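Local coordinates for putative hydrolase (Campylobacter jejuni, PDB 3D6L), which folds as a hot dog domain, assembles into a hexamer and probably hydrolyses the thioester bond of long-chain fatty acyl-CoA, at residues Ile124-Glu127 against Leu128-His132. Numbering follows the deposited sequence.
Sequences ISEE and LKRIH
Lys129 lays its extended aliphatic chain across Ile124 at about a right angle, Lys129 CE resting 3.9 Å from Ile124 CB and Lys129 CG meeting Ile124 CG2. The two belong to the short C-terminal helix 126-130 and its lead-in, which follow the last strand of the hot dog fold. Isoleucine is buried against Leu44 and Val78, while lysine adds methylenes to this apolar patch and still carries its ammonium onward to Gly79 O, where NZ is hydrogen-bonded.

Ser125 is the N-cap. Its OG, turned between the backbone N and the carbonyl carbon (chi1 82°), reaches forward into the first turn and accepts a weak bond of 3.4 Å from Leu128 N. That amide is shared with Ser125 O, a second weak and more bent bond; serine suits the N-cap because its short hydroxyl can accept from a first-turn amide. Lys129 N makes the first full helical bond, nearly straight at 166°, to Ser125 O in the carbonyl plane.

On the outer side, Arg130 bends at chi3 (-55°) and folds its guanidinium back over the helix start, one face above Glu126 O and Glu127 CA. Glu126 lies alongside, pointing the same way, with OE2 at the guanidinium edge and in its plane; at 4.0 Å from Arg130 NH1 this i to i+4 salt bridge is long and surface-exposed, the two planes nearly perpendicular rather than paired flat.

Farther along, the imidazole of His132 turns back toward the helix: His132 ND1 donates to Leu128 O at 2.7 Å, the carbonyl oxygen close to the ring plane.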
loop_
_atom_site.group_PDB
_atom_site.type_symbol
_atom_site.label_atom_id
_atom_site.label_comp_id
_atom_site.label_asym_id
_atom_site.label_seq_id
_atom_site.Cartn_x
_atom_site.Cartn_y
_atom_site.Cartn_z
ATOM N N ILE A 124 28.430 20.620 -6.910
ATOM C CA ILE A 124 27.762 20.657 -8.210
ATOM C C ILE A 124 28.720 21.205 -9.273
ATOM O O ILE A 124 29.389 22.224 -9.054
ATOM C CB ILE A 124 26.466 21.513 -8.161
ATOM C CG1 ILE A 124 25.521 20.992 -7.072
ATOM C CG2 ILE A 124 25.773 21.532 -9.528
ATOM C CD1 ILE A 124 24.480 21.982 -6.613
ATOM N N SER A 125 28.774 20.521 -10.417
ATOM C CA SER A 125 29.659 20.903 -11.513
ATOM C C SER A 125 29.233 22.231 -12.121
ATOM O O SER A 125 28.048 22.444 -12.383
ATOM C CB SER A 125 29.687 19.818 -12.592
ATOM O OG SER A 125 28.580 19.934 -13.464
ATOM N N GLU A 126 30.206 23.112 -12.345
ATOM C CA GLU A 126 29.948 24.438 -12.918
ATOM C C GLU A 126 29.304 24.380 -14.316
ATOM O O GLU A 126 28.584 25.302 -14.714
ATOM C CB GLU A 126 31.214 25.340 -12.885
ATOM C CG GLU A 126 32.569 24.589 -12.782
ATOM C CD GLU A 126 33.809 25.484 -12.974
ATOM O OE1 GLU A 126 34.139 26.271 -12.047
ATOM O OE2 GLU A 126 34.471 25.381 -14.044
ATOM N N GLU A 127 29.544 23.284 -15.036
ATOM C CA GLU A 127 28.955 23.075 -16.357
ATOM C C GLU A 127 27.433 22.939 -16.316
ATOM O O GLU A 127 26.733 23.547 -17.120
ATOM C CB GLU A 127 29.559 21.851 -17.038
ATOM C CG GLU A 127 28.978 21.586 -18.433
ATOM C CD GLU A 127 29.578 20.364 -19.095
ATOM O OE1 GLU A 127 30.830 20.275 -19.157
ATOM O OE2 GLU A 127 28.806 19.496 -19.569
ATOM N N LEU A 128 26.931 22.128 -15.387
ATOM C CA LEU A 128 25.497 21.916 -15.239
ATOM C C LEU A 128 24.817 23.178 -14.732
ATOM O O LEU A 128 23.677 23.467 -15.107
ATOM C CB LEU A 128 25.211 20.741 -14.306
ATOM C CG LEU A 128 25.666 19.348 -14.750
ATOM C CD1 LEU A 128 25.374 18.351 -13.647
ATOM C CD2 LEU A 128 25.024 18.910 -16.062
ATOM N N LYS A 129 25.522 23.925 -13.885
ATOM C CA LYS A 129 25.067 25.244 -13.457
ATOM C C LYS A 129 24.964 26.189 -14.646
ATOM O O LYS A 129 23.976 26.912 -14.761
ATOM C CB LYS A 129 25.996 25.843 -12.401
ATOM C CG LYS A 129 25.951 25.155 -11.058
ATOM C CD LYS A 129 26.557 26.053 -10.004
ATOM C CE LYS A 129 27.147 25.255 -8.859
ATOM N NZ LYS A 129 27.888 26.142 -7.924
ATOM N N ARG A 130 25.971 26.171 -15.527
ATOM C CA ARG A 130 25.986 27.024 -16.723
ATOM C C ARG A 130 24.827 26.734 -17.675
ATOM O O ARG A 130 24.188 27.663 -18.164
ATOM C CB ARG A 130 27.319 26.929 -17.477
ATOM C CG ARG A 130 28.420 27.850 -16.946
ATOM C CD ARG A 130 29.588 28.002 -17.935
ATOM N NE ARG A 130 30.155 26.712 -18.335
ATOM C CZ ARG A 130 31.086 26.037 -17.661
ATOM N NH1 ARG A 130 31.585 26.520 -16.530
ATOM N NH2 ARG A 130 31.519 24.869 -18.122
ATOM N N ILE A 131 24.552 25.453 -17.931
ATOM C CA ILE A 131 23.471 25.082 -18.853
ATOM C C ILE A 131 22.069 25.235 -18.254
ATOM O O ILE A 131 21.069 25.028 -18.951
ATOM C CB ILE A 131 23.647 23.664 -19.487
ATOM C CG1 ILE A 131 23.728 22.572 -18.424
ATOM C CG2 ILE A 131 24.867 23.633 -20.393
ATOM C CD1 ILE A 131 23.703 21.165 -18.994
ATOM N N HIS A 132 22.006 25.592 -16.971
ATOM C CA HIS A 132 20.733 25.834 -16.281
ATOM C C HIS A 132 20.554 27.301 -15.856
ATOM O O HIS A 132 19.637 27.636 -15.101
ATOM C CB HIS A 132 20.570 24.877 -15.089
ATOM C CG HIS A 132 20.251 23.469 -15.488
ATOM N ND1 HIS A 132 21.189 22.458 -15.475
ATOM C CD2 HIS A 132 19.099 22.906 -15.930
ATOM C CE1 HIS A 132 20.630 21.334 -15.888
ATOM N NE2 HIS A 132 19.362 21.578 -16.167
#